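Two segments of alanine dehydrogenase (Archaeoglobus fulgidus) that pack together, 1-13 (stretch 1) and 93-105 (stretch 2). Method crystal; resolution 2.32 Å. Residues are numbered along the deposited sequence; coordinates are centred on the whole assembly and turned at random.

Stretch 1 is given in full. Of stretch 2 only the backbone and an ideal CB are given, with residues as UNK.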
# COMPACT_ATOMS: atom_id res chain seq x y z
N MET A 1 -5.54 18.60 -14.52
CA MET A 1 -6.13 17.35 -13.97
C MET A 1 -6.68 17.61 -12.58
O MET A 1 -6.10 18.37 -11.81
CB MET A 1 -5.08 16.25 -13.88
CG MET A 1 -4.77 15.60 -15.19
SD MET A 1 -6.30 15.08 -16.03
CE MET A 1 -7.25 14.33 -14.67
N GLU A 2 -7.80 16.98 -12.26
CA GLU A 2 -8.42 17.19 -10.97
C GLU A 2 -8.68 15.91 -10.22
O GLU A 2 -9.16 14.94 -10.80
CB GLU A 2 -9.77 17.90 -11.14
CG GLU A 2 -9.69 19.19 -11.90
CD GLU A 2 -8.91 20.23 -11.15
OE1 GLU A 2 -9.51 20.94 -10.31
OE2 GLU A 2 -7.69 20.32 -11.38
N THR A 3 -8.38 15.90 -8.93
CA THR A 3 -8.67 14.74 -8.09
C THR A 3 -9.85 15.14 -7.19
O THR A 3 -9.86 16.22 -6.57
CB THR A 3 -7.44 14.34 -7.25
OG1 THR A 3 -6.42 13.84 -8.12
CG2 THR A 3 -7.80 13.29 -6.22
N LEU A 4 -10.87 14.29 -7.14
CA LEU A 4 -12.07 14.53 -6.33
C LEU A 4 -11.78 14.13 -4.87
O LEU A 4 -11.15 13.10 -4.63
CB LEU A 4 -13.23 13.70 -6.90
CG LEU A 4 -14.64 13.79 -6.35
CD1 LEU A 4 -15.23 15.11 -6.76
CD2 LEU A 4 -15.47 12.63 -6.85
N ILE A 5 -12.18 14.97 -3.92
CA ILE A 5 -11.99 14.69 -2.49
C ILE A 5 -13.36 14.42 -1.88
O ILE A 5 -14.26 15.25 -2.00
CB ILE A 5 -11.31 15.90 -1.77
CG1 ILE A 5 -9.94 16.17 -2.42
CG2 ILE A 5 -11.07 15.59 -0.30
CD1 ILE A 5 -9.02 14.95 -2.46
N LEU A 6 -13.53 13.25 -1.27
CA LEU A 6 -14.82 12.89 -0.66
C LEU A 6 -14.71 12.59 0.83
O LEU A 6 -13.89 11.76 1.28
CB LEU A 6 -15.44 11.69 -1.36
CG LEU A 6 -16.02 11.90 -2.77
CD1 LEU A 6 -16.54 10.57 -3.25
CD2 LEU A 6 -17.15 12.93 -2.78
N THR A 7 -15.54 13.30 1.57
CA THR A 7 -15.61 13.20 3.02
C THR A 7 -16.51 12.04 3.48
O THR A 7 -17.32 11.54 2.70
CB THR A 7 -16.23 14.46 3.59
OG1 THR A 7 -17.62 14.47 3.29
CG2 THR A 7 -15.72 15.65 2.90
N GLN A 8 -16.39 11.64 4.74
CA GLN A 8 -17.24 10.55 5.21
C GLN A 8 -18.72 10.90 5.06
O GLN A 8 -19.51 10.08 4.57
CB GLN A 8 -16.94 10.21 6.66
CG GLN A 8 -17.73 9.00 7.16
CD GLN A 8 -17.54 8.77 8.63
OE1 GLN A 8 -16.54 9.18 9.22
NE2 GLN A 8 -18.51 8.09 9.25
N GLU A 9 -19.09 12.11 5.45
CA GLU A 9 -20.48 12.54 5.34
C GLU A 9 -20.93 12.45 3.89
O GLU A 9 -22.03 11.99 3.62
CB GLU A 9 -20.64 13.98 5.87
CG GLU A 9 -22.07 14.53 5.82
CD GLU A 9 -22.40 15.55 6.94
OE1 GLU A 9 -21.64 16.54 7.12
OE2 GLU A 9 -23.43 15.35 7.64
N GLU A 10 -20.08 12.85 2.96
CA GLU A 10 -20.43 12.80 1.54
C GLU A 10 -20.56 11.35 1.09
O GLU A 10 -21.59 10.98 0.54
CB GLU A 10 -19.39 13.53 0.66
CG GLU A 10 -19.49 15.06 0.76
CD GLU A 10 -18.25 15.81 0.29
OE1 GLU A 10 -18.35 17.02 0.03
OE2 GLU A 10 -17.17 15.19 0.17
N VAL A 11 -19.52 10.54 1.35
CA VAL A 11 -19.57 9.14 0.93
C VAL A 11 -20.83 8.42 1.44
O VAL A 11 -21.42 7.65 0.68
CB VAL A 11 -18.31 8.39 1.38
CG1 VAL A 11 -18.44 6.88 1.07
CG2 VAL A 11 -17.12 8.97 0.67
N GLU A 12 -21.25 8.69 2.68
CA GLU A 12 -22.44 8.08 3.29
C GLU A 12 -23.69 8.30 2.46
O GLU A 12 -24.59 7.46 2.46
CB GLU A 12 -22.67 8.61 4.72
CG GLU A 12 -21.60 8.10 5.70
CD GLU A 12 -21.89 8.39 7.16
OE1 GLU A 12 -23.01 8.83 7.48
OE2 GLU A 12 -20.99 8.13 7.99
N SER A 13 -23.74 9.41 1.74
CA SER A 13 -24.90 9.69 0.93
C SER A 13 -24.70 9.24 -0.52
O SER A 13 -25.51 9.59 -1.39
CB SER A 13 -25.19 11.20 0.93
OG SER A 13 -24.27 11.92 0.09
N UNK A 93 -3.16 5.61 -14.53
CA UNK A 93 -2.63 5.58 -13.18
C UNK A 93 -3.06 6.81 -12.39
O UNK A 93 -2.76 6.95 -11.21
CB UNK A 93 -1.10 5.48 -13.21
N UNK A 94 -3.78 7.70 -13.04
CA UNK A 94 -4.21 8.93 -12.41
C UNK A 94 -5.11 8.72 -11.19
O UNK A 94 -6.03 7.88 -11.20
CB UNK A 94 -4.94 9.79 -13.44
N UNK A 95 -4.84 9.47 -10.11
CA UNK A 95 -5.62 9.40 -8.87
C UNK A 95 -6.91 10.20 -9.03
O UNK A 95 -6.94 11.42 -8.78
CB UNK A 95 -4.81 9.92 -7.68
N UNK A 96 -7.96 9.50 -9.46
CA UNK A 96 -9.29 10.03 -9.69
C UNK A 96 -9.93 10.59 -8.42
O UNK A 96 -10.64 11.60 -8.45
CB UNK A 96 -10.18 8.94 -10.28
N UNK A 97 -9.70 9.93 -7.30
CA UNK A 97 -10.33 10.40 -6.06
C UNK A 97 -9.60 9.92 -4.80
O UNK A 97 -8.88 8.90 -4.82
CB UNK A 97 -11.79 9.93 -6.01
N UNK A 98 -9.77 10.68 -3.73
CA UNK A 98 -9.23 10.35 -2.42
C UNK A 98 -10.49 10.48 -1.60
O UNK A 98 -11.04 11.59 -1.49
CB UNK A 98 -8.08 11.24 -1.95
N UNK A 99 -10.96 9.36 -1.05
CA UNK A 99 -12.20 9.32 -0.26
C UNK A 99 -12.08 8.68 1.11
O UNK A 99 -11.17 7.89 1.39
CB UNK A 99 -13.27 8.57 -1.05
N UNK A 100 -13.06 8.97 1.95
CA UNK A 100 -13.13 8.34 3.24
C UNK A 100 -13.56 6.91 2.93
O UNK A 100 -14.48 6.68 2.12
CB UNK A 100 -14.08 9.06 4.20
N UNK A 101 -12.91 5.95 3.54
CA UNK A 101 -13.31 4.56 3.36
C UNK A 101 -13.68 4.02 4.76
O UNK A 101 -13.80 2.81 4.95
CB UNK A 101 -12.20 3.74 2.71
N UNK A 102 -13.88 4.92 5.73
CA UNK A 102 -14.18 4.46 7.09
C UNK A 102 -15.57 3.87 7.08
O UNK A 102 -15.78 2.73 7.47
CB UNK A 102 -14.07 5.59 8.11
N UNK A 103 -16.52 4.63 6.58
CA UNK A 103 -17.87 4.14 6.51
C UNK A 103 -18.05 2.98 5.55
O UNK A 103 -18.74 2.02 5.87
CB UNK A 103 -18.80 5.28 6.11
N UNK A 104 -17.43 3.05 4.37
CA UNK A 104 -17.63 1.99 3.40
C UNK A 104 -16.97 0.70 3.80
O UNK A 104 -17.28 -0.34 3.25
CB UNK A 104 -17.11 2.43 2.03
N UNK A 105 -16.04 0.76 4.75
CA UNK A 105 -15.40 -0.48 5.20
C UNK A 105 -16.47 -1.26 6.01
O UNK A 105 -16.62 -2.47 5.85
CB UNK A 105 -14.15 -0.20 6.03

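Position 93 lies beyond reach of stretch 1, but its phi of 75° by itself favours glycine; the residue is Gly 93.

At 94 the CA-to-CB bond points toward stretch 1, and the ideal CB lies 5.2 Å from Met 1 CE. That gap suits a long apolar or aromatic side chain. Phe 94 fills it: Met 1 CE sits over one ring face, 3.4 Å from the centroid, a CH-pi contact, while Glu 2 O approaches the ring edge, 3.4 Å from Phe 94 CE2.

Position 95 directs its CB sideways, 4.3 Å from Thr 3 OG1. With phi -80°, many residues would fit, proline among them. In Pro 95 the backbone does the polar work: Thr 3 OG1 donates to Pro 95 O at 2.6 Å.

At 96 the CB points away and meets nothing of stretch 1 within 5.5 Å, so the choice is loose. Leu 96 contributes its carbonyl, Leu 4 N to Leu 96 O being 3.0 Å.

The CB of 97 lies 3.5 Å from Leu 4 O, on the sheet face that also carries Leu 4; a small residue suits well. Ala 97 places CB 4.1 Å from Leu 4 CB.

Position 98 turns to the face of Ile 5, its ideal CB 3.9 Å from Ile 5 CD1. Valine, isoleucine or leucine would suit. Val 98 packs CB against Ile 5 CD1 at 3.7 Å.

At 99 the ideal CB is 3.8 Å from Leu 6 CB and 4.2 Å from Val 11 CG2, an apolar setting for several aliphatic residues. Met 99 occupies it.

Position 100 points toward the start of helix 8-12, its CB 3.5 Å from Gln 8 N. Its own chain enters a helix just beyond, so a short acceptor such as Asp, Asn or Ser is plausible. Asp 100 OD1 accepts from the backbone N of 102 (2.8 Å) and Asp 100 OD2 from the backbone N of 103 (3.3 Å).

At 101 CB points away, so stretch 1 sets no preference: Ala 101. At 102, sideways near Gln 8 OE1, small or polar residues fit: Thr 102.

The CB of 103 lies 4.0 Å from both Gln 8 CG and Glu 12 CG, inviting a flat or long side chain. Tyr 103 puts a ring face under Glu 12 CG, 3.5 Å from the centroid.

At 104 CB points sideways, 4.7 Å from Val 11 CG1; a small branched or apolar group could close the gap. Thr 104 CG2 reaches Val 11 CG1 at 3.5 Å.

Position 105 is out of reach, so many residues would serve; Thr 105 OG1 donates to Ala 101 O (2.6 Å).

Stretch 2 (93-105) GFPLAVMDATYTT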
# COMPACT_ATOMS: atom_id res chain seq x y z
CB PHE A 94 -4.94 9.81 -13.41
CG PHE A 94 -5.31 11.17 -12.87
CD1 PHE A 94 -4.37 12.19 -12.82
CD2 PHE A 94 -6.58 11.41 -12.37
CE1 PHE A 94 -4.68 13.43 -12.29
CE2 PHE A 94 -6.91 12.66 -11.83
CZ PHE A 94 -5.96 13.67 -11.79
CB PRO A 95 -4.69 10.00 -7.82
CG PRO A 95 -3.90 11.00 -8.61
CD PRO A 95 -3.63 10.28 -9.94
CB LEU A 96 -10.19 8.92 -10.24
CG LEU A 96 -10.42 8.57 -11.73
CD1 LEU A 96 -9.46 9.30 -12.64
CD2 LEU A 96 -10.27 7.06 -11.90
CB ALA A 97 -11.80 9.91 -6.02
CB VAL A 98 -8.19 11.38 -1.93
CG1 VAL A 98 -7.85 11.09 -0.47
CG2 VAL A 98 -6.90 11.30 -2.77
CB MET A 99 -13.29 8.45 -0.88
CG MET A 99 -13.00 7.09 -1.39
SD MET A 99 -14.54 6.65 -2.30
CE MET A 99 -14.07 7.40 -3.84
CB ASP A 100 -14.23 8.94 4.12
CG ASP A 100 -14.58 8.02 5.29
OD1 ASP A 100 -13.66 7.69 6.04
OD2 ASP A 100 -15.74 7.62 5.48
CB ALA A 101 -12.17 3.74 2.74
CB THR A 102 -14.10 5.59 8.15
OG1 THR A 102 -12.77 6.13 8.18
CG2 THR A 102 -14.44 5.04 9.56
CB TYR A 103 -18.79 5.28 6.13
CG TYR A 103 -20.21 4.89 5.84
CD1 TYR A 103 -20.68 4.81 4.53
CD2 TYR A 103 -21.12 4.66 6.88
CE1 TYR A 103 -22.02 4.53 4.26
CE2 TYR A 103 -22.44 4.38 6.62
CZ TYR A 103 -22.88 4.32 5.31
OH TYR A 103 -24.19 4.02 5.05
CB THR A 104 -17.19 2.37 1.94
OG1 THR A 104 -15.83 2.84 1.93
CG2 THR A 104 -18.14 3.43 1.35
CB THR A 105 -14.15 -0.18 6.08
OG1 THR A 105 -13.11 0.37 5.26
CG2 THR A 105 -13.65 -1.43 6.79
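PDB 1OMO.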